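Local coordinates for protein putative glycoside hydrolase (Bacteroides thetaiotaomicron VPI-5482, PDB 3HBZ) that probably takes part in carbohydrate metabolism, perhaps as a glycoside hydrolase, and binds calcium, at residues C15-V20 with I33-G38; P146-A151 with C158-T163; F225-K230 with H320-I325; L266-R271 with L286-L291. One frame throughout, in Å; residues are numbered along the deposited sequence.

Contact 1: C15-V20 with I33-G38; sequences CRLPGV and INIFVG
C15 holds its SG anti to the backbone N (chi1 -176°); facing it, I35 turns CG1 toward the sulfur (chi1 -63°) and extends CD1 to it (chi2 170°), C15 SG lying 3.5 Å from I35 CD1. The second branch of the same isoleucine serves L17, whose CD1 comes within 3.8 Å of I35 CG2. That leucine methyl is shared: L17 CD1 is also 3.9 Å from V37 CG1, the two side chains crossing at about a right angle. V37 CG1 in turn takes V20 CG1 at 3.9 Å, so it bears on both L17 and V20. This is side-chain packing between two separate layers, apolar throughout: strand 12-16 pairs with strand 49-52, whereas strand 32-36 belongs to a mixed sheet beside strand 84-92. The backbones accordingly keep their distance, with V20 CA still 7.7 Å from V37 CA. Past the strand, a type II turn from L17 to V20 brings V20 round to the same partner as L17. V20 N closes it on L17 O at 3.1 Å, and G19 supplies its positive phi. F50 of strand 49-52 touches both C15 and I33, while V89 and V91 of strand 84-92 lie against I35 and V37.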
loop_
_atom_site.group_PDB
_atom_site.type_symbol
_atom_site.label_atom_id
_atom_site.label_comp_id
_atom_site.label_asym_id
_atom_site.label_seq_id
_atom_site.Cartn_x
_atom_site.Cartn_y
_atom_site.Cartn_z
ATOM N N CYS A 15 4.039 12.082 -13.453
ATOM C CA CYS A 15 4.360 11.201 -14.588
ATOM C C CYS A 15 3.123 10.976 -15.379
ATOM O O CYS A 15 2.080 10.720 -14.792
ATOM C CB CYS A 15 4.818 9.845 -14.070
ATOM S SG CYS A 15 5.334 8.707 -15.319
ATOM N N ARG A 16 3.223 11.031 -16.707
ATOM C CA ARG A 16 2.129 10.619 -17.545
ATOM C C ARG A 16 2.652 10.036 -18.844
ATOM O O ARG A 16 3.846 10.162 -19.124
ATOM C CB ARG A 16 1.170 11.766 -17.777
ATOM C CG ARG A 16 1.620 12.752 -18.777
ATOM C CD ARG A 16 0.682 13.924 -18.790
ATOM N NE ARG A 16 0.911 14.728 -19.984
ATOM C CZ ARG A 16 0.321 14.550 -21.166
ATOM N NH1 ARG A 16 -0.584 13.591 -21.361
ATOM N NH2 ARG A 16 0.646 15.356 -22.163
ATOM N N LEU A 17 1.768 9.326 -19.562
ATOM C CA LEU A 17 2.084 8.702 -20.844
ATOM C C LEU A 17 1.134 9.257 -21.917
ATOM O O LEU A 17 -0.009 8.812 -22.055
ATOM C CB LEU A 17 1.921 7.199 -20.774
ATOM C CG LEU A 17 2.867 6.313 -19.980
ATOM C CD1 LEU A 17 2.322 4.859 -20.046
ATOM C CD2 LEU A 17 4.281 6.407 -20.526
ATOM N N PRO A 18 1.593 10.251 -22.671
ATOM C CA PRO A 18 0.740 10.859 -23.700
ATOM C C PRO A 18 0.212 9.790 -24.668
ATOM O O PRO A 18 0.958 8.927 -25.088
ATOM C CB PRO A 18 1.698 11.828 -24.426
ATOM C CG PRO A 18 2.766 12.141 -23.468
ATOM C CD PRO A 18 2.908 10.913 -22.563
ATOM N N GLY A 19 -1.073 9.822 -24.964
ATOM C CA GLY A 19 -1.686 8.826 -25.859
ATOM C C GLY A 19 -1.926 7.403 -25.354
ATOM O O GLY A 19 -2.444 6.590 -26.111
ATOM N N VAL A 20 -1.561 7.092 -24.100
ATOM C CA VAL A 20 -1.896 5.794 -23.468
ATOM C C VAL A 20 -2.766 6.066 -22.244
ATOM O O VAL A 20 -2.436 6.942 -21.429
ATOM C CB VAL A 20 -0.609 5.040 -23.018
ATOM C CG1 VAL A 20 -0.920 3.845 -22.076
ATOM C CG2 VAL A 20 0.198 4.609 -24.219
ATOM N N ILE A 33 8.825 5.043 -9.409
ATOM C CA ILE A 33 7.511 5.269 -10.019
ATOM C C ILE A 33 6.977 3.943 -10.576
ATOM O O ILE A 33 7.716 3.228 -11.228
ATOM C CB ILE A 33 7.586 6.262 -11.139
ATOM C CG1 ILE A 33 8.297 7.542 -10.659
ATOM C CG2 ILE A 33 6.134 6.575 -11.676
ATOM C CD1 ILE A 33 8.252 8.716 -11.582
ATOM N N ASN A 34 5.714 3.612 -10.267
ATOM C CA ASN A 34 5.000 2.478 -10.864
ATOM C C ASN A 34 3.862 3.057 -11.698
ATOM O O ASN A 34 3.001 3.781 -11.185
ATOM C CB ASN A 34 4.450 1.494 -9.805
ATOM C CG ASN A 34 5.535 0.520 -9.246
ATOM O OD1 ASN A 34 6.470 0.938 -8.604
ATOM N ND2 ASN A 34 5.398 -0.755 -9.533
ATOM N N ILE A 35 3.895 2.754 -12.983
ATOM C CA ILE A 35 2.929 3.216 -13.971
ATOM C C ILE A 35 2.066 1.997 -14.335
ATOM O O ILE A 35 2.591 0.927 -14.570
ATOM C CB ILE A 35 3.670 3.678 -15.242
ATOM C CG1 ILE A 35 4.587 4.877 -14.899
ATOM C CG2 ILE A 35 2.671 4.054 -16.360
ATOM C CD1 ILE A 35 5.567 5.317 -16.000
ATOM N N PHE A 36 0.750 2.152 -14.354
ATOM C CA PHE A 36 -0.157 1.034 -14.640
ATOM C C PHE A 36 -0.904 1.214 -15.972
ATOM O O PHE A 36 -1.588 2.227 -16.187
ATOM C CB PHE A 36 -1.195 0.865 -13.507
ATOM C CG PHE A 36 -0.584 0.553 -12.152
ATOM C CD1 PHE A 36 -0.043 1.571 -11.380
ATOM C CD2 PHE A 36 -0.555 -0.734 -11.665
ATOM C CE1 PHE A 36 0.483 1.309 -10.150
ATOM C CE2 PHE A 36 -0.014 -1.006 -10.402
ATOM C CZ PHE A 36 0.532 0.010 -9.675
ATOM N N VAL A 37 -0.801 0.207 -16.845
ATOM C CA VAL A 37 -1.495 0.224 -18.127
ATOM C C VAL A 37 -2.321 -1.056 -18.293
ATOM O O VAL A 37 -2.113 -2.039 -17.585
ATOM C CB VAL A 37 -0.483 0.394 -19.287
ATOM C CG1 VAL A 37 0.331 1.631 -19.055
ATOM C CG2 VAL A 37 0.431 -0.837 -19.421
ATOM N N GLY A 38 -3.273 -1.039 -19.214
ATOM C CA GLY A 38 -4.121 -2.203 -19.440
ATOM C C GLY A 38 -3.346 -3.388 -20.004
ATOM O O GLY A 38 -2.451 -3.217 -20.840
#

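Contact 2: P146-A151 with C158-T163; sequences PTFQFA and CLSLVT
F148 and S160 face each other as an antiparallel hydrogen-bonded pair, F148 N giving to S160 O at 3.0 Å and S160 N returning to F148 O at 2.9 Å. F150 and C158, the next hydrogen-bonded pair, are joined likewise by two bonds, and V162 N extends the ladder to P146 O. The aromatic contacts share this face. With F148 CG held between the backbone N and the carbonyl carbon (chi1 60°), S160 CB lies over one face of the ring, 3.8 Å from its centroid, a CH-pi contact. V162 CG2 meets that ring at its edge, 3.7 Å from F148 CE1. C158 SG approaches the F150 ring in its plane, 3.9 Å from CD2. On the other face the packing is aliphatic: T147 and L161 lie side by side, with T147 CG2 3.7 Å from L161 CD2, while T147 OG1 is bound by N181 O. Q149 NE2 reaches F102 O. The C158 side chain is about 5 Å from a bound calcium, whose ligands include K157 and D332. This hairpin, strands 147-150 and 158-165, is continued by strand 328-338 beside the latter; L182 of strand 177-183 packs on T147 and L159, and helix 130-134 touches P146.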
loop_
_atom_site.group_PDB
_atom_site.type_symbol
_atom_site.label_atom_id
_atom_site.label_comp_id
_atom_site.label_asym_id
_atom_site.label_seq_id
_atom_site.Cartn_x
_atom_site.Cartn_y
_atom_site.Cartn_z
ATOM N N PRO A 146 6.532 -1.247 11.953
ATOM C CA PRO A 146 5.278 -1.960 12.211
ATOM C C PRO A 146 5.006 -3.100 11.226
ATOM O O PRO A 146 4.281 -4.057 11.566
ATOM C CB PRO A 146 4.209 -0.859 12.072
ATOM C CG PRO A 146 4.965 0.423 12.383
ATOM C CD PRO A 146 6.306 0.195 11.676
ATOM N N THR A 147 5.617 -3.017 10.052
ATOM C CA THR A 147 5.357 -3.948 8.976
ATOM C C THR A 147 6.713 -4.535 8.541
ATOM O O THR A 147 7.575 -3.798 8.067
ATOM C CB THR A 147 4.697 -3.256 7.841
ATOM O OG1 THR A 147 3.456 -2.692 8.260
ATOM C CG2 THR A 147 4.423 -4.256 6.649
ATOM N N PHE A 148 6.906 -5.843 8.749
ATOM C CA PHE A 148 8.153 -6.517 8.347
ATOM C C PHE A 148 7.916 -7.954 7.959
ATOM O O PHE A 148 6.794 -8.454 8.008
ATOM C CB PHE A 148 9.233 -6.414 9.438
ATOM C CG PHE A 148 8.836 -7.040 10.787
ATOM C CD1 PHE A 148 8.035 -6.334 11.687
ATOM C CD2 PHE A 148 9.270 -8.310 11.145
ATOM C CE1 PHE A 148 7.674 -6.869 12.906
ATOM C CE2 PHE A 148 8.907 -8.864 12.362
ATOM C CZ PHE A 148 8.117 -8.147 13.253
ATOM N N GLN A 149 8.986 -8.613 7.500
ATOM C CA GLN A 149 8.910 -10.011 7.099
ATOM C C GLN A 149 9.492 -10.913 8.161
ATOM O O GLN A 149 10.553 -10.609 8.700
ATOM C CB GLN A 149 9.697 -10.215 5.811
ATOM C CG GLN A 149 9.472 -11.579 5.141
ATOM C CD GLN A 149 10.318 -11.758 3.905
ATOM O OE1 GLN A 149 11.475 -11.358 3.900
ATOM N NE2 GLN A 149 9.749 -12.366 2.846
ATOM N N PHE A 150 8.834 -12.027 8.444
ATOM C CA PHE A 150 9.267 -12.920 9.534
ATOM C C PHE A 150 9.613 -14.271 8.938
ATOM O O PHE A 150 8.874 -14.752 8.058
ATOM C CB PHE A 150 8.110 -13.060 10.529
ATOM C CG PHE A 150 8.363 -14.017 11.645
ATOM C CD1 PHE A 150 9.476 -13.872 12.471
ATOM C CD2 PHE A 150 7.473 -15.048 11.897
ATOM C CE1 PHE A 150 9.705 -14.753 13.545
ATOM C CE2 PHE A 150 7.679 -15.945 12.977
ATOM C CZ PHE A 150 8.806 -15.790 13.808
ATOM N N ALA A 151 10.700 -14.889 9.407
ATOM C CA ALA A 151 11.218 -16.099 8.757
ATOM C C ALA A 151 10.319 -17.317 8.894
ATOM O O ALA A 151 10.295 -18.156 7.982
ATOM C CB ALA A 151 12.728 -16.450 9.203
ATOM N N CYS A 158 6.698 -15.155 6.147
ATOM C CA CYS A 158 5.373 -14.528 6.185
ATOM C C CYS A 158 5.429 -13.050 6.547
ATOM O O CYS A 158 6.494 -12.498 6.821
ATOM C CB CYS A 158 4.469 -15.253 7.165
ATOM S SG CYS A 158 4.928 -15.030 8.927
ATOM N N LEU A 159 4.247 -12.438 6.487
ATOM C CA LEU A 159 4.012 -11.075 6.834
ATOM C C LEU A 159 3.851 -11.008 8.345
ATOM O O LEU A 159 3.145 -11.830 8.938
ATOM C CB LEU A 159 2.702 -10.595 6.168
ATOM C CG LEU A 159 2.201 -9.192 6.514
ATOM C CD1 LEU A 159 3.251 -8.160 6.087
ATOM C CD2 LEU A 159 0.777 -8.985 5.839
ATOM N N SER A 160 4.524 -10.028 8.959
ATOM C CA SER A 160 4.383 -9.746 10.362
ATOM C C SER A 160 4.031 -8.287 10.599
ATOM O O SER A 160 4.721 -7.370 10.147
ATOM C CB SER A 160 5.710 -10.079 11.081
ATOM O OG SER A 160 5.559 -9.876 12.471
ATOM N N LEU A 161 2.965 -8.079 11.348
ATOM C CA LEU A 161 2.446 -6.764 11.628
ATOM C C LEU A 161 2.415 -6.596 13.151
ATOM O O LEU A 161 1.817 -7.409 13.865
ATOM C CB LEU A 161 1.029 -6.645 11.056
ATOM C CG LEU A 161 0.964 -6.894 9.539
ATOM C CD1 LEU A 161 -0.495 -6.731 9.049
ATOM C CD2 LEU A 161 1.873 -5.981 8.718
ATOM N N VAL A 162 3.127 -5.589 13.637
ATOM C CA VAL A 162 3.273 -5.363 15.070
ATOM C C VAL A 162 2.998 -3.883 15.380
ATOM O O VAL A 162 3.631 -3.042 14.847
ATOM C CB VAL A 162 4.660 -5.753 15.591
ATOM C CG1 VAL A 162 4.818 -5.417 17.106
ATOM C CG2 VAL A 162 4.945 -7.246 15.385
ATOM N N THR A 163 2.051 -3.612 16.264
ATOM C CA THR A 163 1.715 -2.258 16.718
ATOM C C THR A 163 2.848 -1.728 17.581
ATOM O O THR A 163 3.257 -2.361 18.545
ATOM C CB THR A 163 0.391 -2.261 17.494
ATOM O OG1 THR A 163 -0.648 -2.731 16.610
ATOM C CG2 THR A 163 0.001 -0.833 18.034
#

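Contact 3: F225-K230 with H320-I325; sequences FTEGGK and HFNGAI
F225 lays its ring against the backbone of G323, and this is the tight half of the contact. CG stands anti to the backbone N (chi1 -164°); the ring receives G323 CA over one face, 4.0 Å from its centroid, in a CH-pi contact. G323 N lies over the same ring, toward the rim and 3.5 Å from F225 CZ, and the CG of E227 sits at the ring's edge, in plane. Beside it, two backbone bonds join T226 and G323: T226 N to G323 O, 2.8 Å, the donor above the carbonyl plane, and G323 N to T226 O, 2.9 Å. An alanine in place of F225 would probably open a gap against G323 and leave its CA without the flat surface it rests on, with the CG of E227 losing a neighbour. The other half is looser and wet. G228 N reaches F321 O at 3.0 Å, and a water 2.7 Å from that same F321 O donates to it while accepting from G229 N and hydrogen-bonding with T226 OG1. A second water links T226 OG1, by a longer bond, to I325 N. N322 OD1 lies 3.3 Å from E227 CA, the two side chains crossing obliquely; N322 ND2 is held by E317, and E227 has a long, weak ion pair with K235. The first segment closes as a type I' turn from E227 to K230, with positive phi at G228 and G229: a beta hairpin with a two-residue loop, strands 225-227 and 230-231, met by the corner-turning loop between strands 306-313 and 328-338.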
loop_
_atom_site.group_PDB
_atom_site.type_symbol
_atom_site.label_atom_id
_atom_site.label_comp_id
_atom_site.label_asym_id
_atom_site.label_seq_id
_atom_site.Cartn_x
_atom_site.Cartn_y
_atom_site.Cartn_z
ATOM N N PHE A 225 -3.880 -2.208 26.411
ATOM C CA PHE A 225 -4.608 -1.437 25.458
ATOM C C PHE A 225 -4.570 0.035 25.854
ATOM O O PHE A 225 -4.772 0.366 27.039
ATOM C CB PHE A 225 -6.059 -1.908 25.421
ATOM C CG PHE A 225 -6.805 -1.439 24.211
ATOM C CD1 PHE A 225 -7.452 -0.205 24.200
ATOM C CD2 PHE A 225 -6.920 -2.262 23.103
ATOM C CE1 PHE A 225 -8.157 0.224 23.061
ATOM C CE2 PHE A 225 -7.617 -1.856 21.974
ATOM C CZ PHE A 225 -8.249 -0.606 21.956
ATOM N N THR A 226 -4.304 0.903 24.875
ATOM C CA THR A 226 -4.343 2.340 25.092
ATOM C C THR A 226 -5.283 3.035 24.085
ATOM O O THR A 226 -5.467 2.584 22.962
ATOM C CB THR A 226 -2.927 3.007 25.076
ATOM O OG1 THR A 226 -2.243 2.731 23.849
ATOM C CG2 THR A 226 -2.030 2.518 26.256
ATOM N N GLU A 227 -5.853 4.147 24.513
ATOM C CA GLU A 227 -6.701 4.988 23.695
ATOM C C GLU A 227 -6.080 6.368 23.677
ATOM O O GLU A 227 -6.012 7.051 24.711
ATOM C CB GLU A 227 -8.124 5.008 24.289
ATOM C CG GLU A 227 -8.935 3.869 23.782
ATOM C CD GLU A 227 -10.343 3.782 24.345
ATOM O OE1 GLU A 227 -10.698 4.572 25.260
ATOM O OE2 GLU A 227 -11.077 2.886 23.878
ATOM N N GLY A 228 -5.538 6.750 22.523
ATOM C CA GLY A 228 -4.836 8.027 22.405
ATOM C C GLY A 228 -3.728 8.161 23.417
ATOM O O GLY A 228 -3.520 9.235 23.987
ATOM N N GLY A 229 -3.026 7.071 23.685
ATOM C CA GLY A 229 -1.958 7.111 24.687
ATOM C C GLY A 229 -2.355 6.854 26.134
ATOM O O GLY A 229 -1.488 6.622 26.967
ATOM N N LYS A 230 -3.654 6.837 26.433
ATOM C CA LYS A 230 -4.141 6.619 27.825
ATOM C C LYS A 230 -4.549 5.147 28.066
ATOM O O LYS A 230 -5.338 4.580 27.299
ATOM C CB LYS A 230 -5.333 7.536 28.118
ATOM C CG LYS A 230 -4.942 8.978 28.479
ATOM N N HIS A 320 -7.004 5.131 14.444
ATOM C CA HIS A 320 -7.398 6.190 15.363
ATOM C C HIS A 320 -6.607 6.128 16.699
ATOM O O HIS A 320 -7.077 6.626 17.700
ATOM C CB HIS A 320 -8.909 6.086 15.655
ATOM C CG HIS A 320 -9.765 6.446 14.485
ATOM N ND1 HIS A 320 -9.931 5.611 13.391
ATOM C CD2 HIS A 320 -10.430 7.592 14.187
ATOM C CE1 HIS A 320 -10.722 6.202 12.503
ATOM N NE2 HIS A 320 -11.021 7.407 12.952
ATOM N N PHE A 321 -5.450 5.466 16.709
ATOM C CA PHE A 321 -4.580 5.381 17.897
ATOM C C PHE A 321 -5.185 4.680 19.108
ATOM O O PHE A 321 -4.861 4.968 20.243
ATOM C CB PHE A 321 -3.963 6.779 18.182
ATOM C CG PHE A 321 -3.562 7.456 16.898
ATOM C CD1 PHE A 321 -2.506 6.956 16.163
ATOM C CD2 PHE A 321 -4.372 8.428 16.320
ATOM C CE1 PHE A 321 -2.214 7.480 14.901
ATOM C CE2 PHE A 321 -4.109 8.907 15.053
ATOM C CZ PHE A 321 -3.019 8.474 14.363
ATOM N N ASN A 322 -6.047 3.717 18.838
ATOM C CA ASN A 322 -6.571 2.852 19.861
ATOM C C ASN A 322 -6.085 1.449 19.628
ATOM O O ASN A 322 -6.402 0.832 18.598
ATOM C CB ASN A 322 -8.089 2.914 19.839
ATOM C CG ASN A 322 -8.585 4.309 20.050
ATOM O OD1 ASN A 322 -7.904 5.133 20.646
ATOM N ND2 ASN A 322 -9.767 4.593 19.553
ATOM N N GLY A 323 -5.352 0.910 20.590
ATOM C CA GLY A 323 -4.667 -0.375 20.348
ATOM C C GLY A 323 -3.665 -0.689 21.420
ATOM O O GLY A 323 -3.466 0.105 22.315
ATOM N N ALA A 324 -3.022 -1.842 21.322
ATOM C CA ALA A 324 -1.989 -2.198 22.300
ATOM C C ALA A 324 -0.634 -2.343 21.627
ATOM O O ALA A 324 -0.476 -3.098 20.652
ATOM C CB ALA A 324 -2.373 -3.483 23.028
ATOM N N ILE A 325 0.368 -1.678 22.171
ATOM C CA ILE A 325 1.697 -1.847 21.665
ATOM C C ILE A 325 2.048 -3.311 21.827
ATOM O O ILE A 325 1.770 -3.904 22.852
ATOM C CB ILE A 325 2.672 -0.975 22.411
ATOM C CG1 ILE A 325 2.378 0.495 22.067
ATOM C CG2 ILE A 325 4.151 -1.354 22.061
ATOM C CD1 ILE A 325 3.041 1.496 23.115
HETATM O O HOH W 1 -2.846 4.729 22.077
HETATM O O HOH W 2 -0.392 0.109 24.340
#

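Contact 4: L266-R271 with L286-L291; sequences LVSIAR and LPFHML. With PEG (di(hydroxyethyl)ether), chain T.
A270 is the bump and F288 the flat seat: the A270 methyl sits almost squarely over the ring centre, CB 3.8 Å from the centroid and 9° off the normal. The CB of A270 is shared with L286, CB to CB 4.1 Å. An alanine at F288 has no ring, which would probably leave a gap under the A270 methyl and beside A243 and P210. At the far end L291 is the plug: its CD1 rests in the notch beside L266 and I269, 3.7 Å from L266 CB and 4.2 Å from I269 CD1. The frame is a beta hairpin, strands 266-271 and 281-290, in which I269 and H289 form the hydrogen-bonded pair, H289 N to I269 O 2.9 Å and I269 N to H289 O 3.1 Å. Strand 240-247 continues the sheet beyond 266-271, where V267 and S268 both face M245 as a classic beta bulge. Toward R271 a water takes over from direct pairing, accepting from R271 N at 2.9 Å and donating to P287 O at 2.8 Å. The guanidinium of R271 runs on to a salt bridge with D240 and a cation-pi contact with F261; a di(hydroxyethyl)ether, probably from the crystallisation liquor, meets it at the edge through a weak bond to NH1.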
loop_
_atom_site.group_PDB
_atom_site.type_symbol
_atom_site.label_atom_id
_atom_site.label_comp_id
_atom_site.label_asym_id
_atom_site.label_seq_id
_atom_site.Cartn_x
_atom_site.Cartn_y
_atom_site.Cartn_z
ATOM N N LEU A 266 -18.709 2.206 -2.840
ATOM C CA LEU A 266 -18.461 0.771 -2.484
ATOM C C LEU A 266 -19.508 -0.102 -3.140
ATOM O O LEU A 266 -20.683 0.285 -3.185
ATOM C CB LEU A 266 -18.525 0.575 -0.967
ATOM C CG LEU A 266 -17.257 1.018 -0.246
ATOM C CD1 LEU A 266 -17.524 1.224 1.229
ATOM C CD2 LEU A 266 -16.106 -0.012 -0.425
ATOM N N VAL A 267 -19.076 -1.243 -3.683
ATOM C CA VAL A 267 -20.012 -2.237 -4.169
ATOM C C VAL A 267 -19.981 -3.545 -3.364
ATOM O O VAL A 267 -20.998 -4.231 -3.294
ATOM C CB VAL A 267 -19.851 -2.497 -5.706
ATOM C CG1 VAL A 267 -20.140 -1.201 -6.471
ATOM C CG2 VAL A 267 -18.462 -3.046 -6.036
ATOM N N SER A 268 -18.865 -3.834 -2.700
ATOM C CA SER A 268 -18.686 -5.109 -2.028
ATOM C C SER A 268 -17.659 -4.991 -0.903
ATOM O O SER A 268 -16.702 -4.198 -0.985
ATOM C CB SER A 268 -18.265 -6.169 -3.049
ATOM O OG SER A 268 -18.192 -7.433 -2.446
ATOM N N ILE A 269 -17.906 -5.727 0.179
ATOM C CA ILE A 269 -17.003 -5.789 1.317
ATOM C C ILE A 269 -16.870 -7.205 1.867
ATOM O O ILE A 269 -17.876 -7.878 2.058
ATOM C CB ILE A 269 -17.497 -4.933 2.451
ATOM C CG1 ILE A 269 -17.704 -3.501 1.954
ATOM C CG2 ILE A 269 -16.457 -4.962 3.589
ATOM C CD1 ILE A 269 -18.276 -2.510 3.046
ATOM N N ALA A 270 -15.637 -7.658 2.098
ATOM C CA ALA A 270 -15.351 -8.896 2.853
ATOM C C ALA A 270 -14.622 -8.474 4.148
ATOM O O ALA A 270 -13.806 -7.536 4.136
ATOM C CB ALA A 270 -14.477 -9.819 2.029
ATOM N N ARG A 271 -14.949 -9.094 5.277
ATOM C CA ARG A 271 -14.335 -8.694 6.573
ATOM C C ARG A 271 -14.427 -9.795 7.612
ATOM O O ARG A 271 -15.472 -10.428 7.781
ATOM C CB ARG A 271 -15.027 -7.468 7.127
ATOM C CG ARG A 271 -14.318 -6.840 8.282
ATOM C CD ARG A 271 -14.932 -5.512 8.609
ATOM N NE ARG A 271 -14.075 -4.759 9.516
ATOM C CZ ARG A 271 -14.466 -3.728 10.253
ATOM N NH1 ARG A 271 -15.712 -3.283 10.206
ATOM N NH2 ARG A 271 -13.584 -3.116 11.025
ATOM N N LEU A 286 -13.313 -15.353 3.835
ATOM C CA LEU A 286 -14.235 -14.252 4.027
ATOM C C LEU A 286 -15.022 -14.032 2.765
ATOM O O LEU A 286 -14.450 -13.664 1.767
ATOM C CB LEU A 286 -13.443 -12.994 4.360
ATOM C CG LEU A 286 -12.411 -13.181 5.473
ATOM C CD1 LEU A 286 -11.652 -11.858 5.634
ATOM C CD2 LEU A 286 -13.051 -13.695 6.789
ATOM N N PRO A 287 -16.346 -14.241 2.808
ATOM C CA PRO A 287 -17.105 -13.948 1.616
ATOM C C PRO A 287 -17.243 -12.457 1.339
ATOM O O PRO A 287 -17.424 -11.644 2.268
ATOM C CB PRO A 287 -18.475 -14.575 1.896
ATOM C CG PRO A 287 -18.593 -14.573 3.390
ATOM C CD PRO A 287 -17.196 -14.652 3.940
ATOM N N PHE A 288 -17.155 -12.098 0.057
ATOM C CA PHE A 288 -17.499 -10.741 -0.344
ATOM C C PHE A 288 -19.027 -10.600 -0.308
ATOM O O PHE A 288 -19.747 -11.449 -0.811
ATOM C CB PHE A 288 -16.944 -10.427 -1.741
ATOM C CG PHE A 288 -15.484 -9.995 -1.728
ATOM C CD1 PHE A 288 -14.473 -10.937 -1.630
ATOM C CD2 PHE A 288 -15.140 -8.668 -1.852
ATOM C CE1 PHE A 288 -13.167 -10.573 -1.642
ATOM C CE2 PHE A 288 -13.808 -8.293 -1.867
ATOM C CZ PHE A 288 -12.832 -9.263 -1.753
ATOM N N HIS A 289 -19.500 -9.582 0.385
ATOM C CA HIS A 289 -20.913 -9.267 0.414
ATOM C C HIS A 289 -21.188 -8.184 -0.654
ATOM O O HIS A 289 -20.626 -7.129 -0.537
ATOM C CB HIS A 289 -21.277 -8.634 1.749
ATOM C CG HIS A 289 -21.278 -9.569 2.913
ATOM N ND1 HIS A 289 -22.386 -9.745 3.714
ATOM C CD2 HIS A 289 -20.288 -10.311 3.467
ATOM C CE1 HIS A 289 -22.091 -10.595 4.686
ATOM N NE2 HIS A 289 -20.827 -10.964 4.552
HETATM N N MSE A 290 -22.087 -8.395 -1.623
HETATM C CA MSE A 290 -22.461 -7.279 -2.472
HETATM C C MSE A 290 -23.497 -6.425 -1.749
HETATM O O MSE A 290 -24.530 -6.926 -1.321
HETATM C CB MSE A 290 -22.978 -7.722 -3.815
HETATM C CG MSE A 290 -23.040 -6.556 -4.826
HETATM SE SE MSE A 290 -23.397 -7.175 -6.572
HETATM C CE MSE A 290 -25.155 -7.932 -6.427
ATOM N N LEU A 291 -23.207 -5.136 -1.629
ATOM C CA LEU A 291 -24.017 -4.224 -0.816
ATOM C C LEU A 291 -25.368 -3.919 -1.399
ATOM O O LEU A 291 -25.582 -3.998 -2.633
ATOM C CB LEU A 291 -23.266 -2.907 -0.593
ATOM C CG LEU A 291 -21.877 -3.070 0.043
ATOM C CD1 LEU A 291 -21.241 -1.695 0.238
ATOM C CD2 LEU A 291 -21.939 -3.843 1.371
HETATM C C1 PEG T . -18.392 -3.138 7.654
HETATM O O1 PEG T . -18.437 -4.299 8.520
HETATM C C2 PEG T . -19.138 -1.916 8.220
HETATM O O2 PEG T . -19.950 -1.286 7.210
HETATM C C3 PEG T . -20.734 -0.178 7.686
HETATM O O HOH W 3 -16.896 -11.221 4.959
#

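How the contacts relate
Contact 1 stands apart, its centre at least 30 Å from those of the other three, and is the one built from apolar side chains alone, between two layers. Contacts 2, 3 and 4 all fall in the putative carbohydrate metabolism domain and rely on antiparallel backbone bonds. Contacts 1 and 2 are buried, the second close to a calcium site; contacts 3 and 4 are partly buried, and each recruits bridging water. Contacts 2 and 4 belong to hairpins of the same strand system, yet their nearest atoms are about 13 Å apart. Only contacts 2 and 3 touch, through T163 CB and A324 O at 3.4 Å. In sequence, contact 4 falls between the two segments of contact 3.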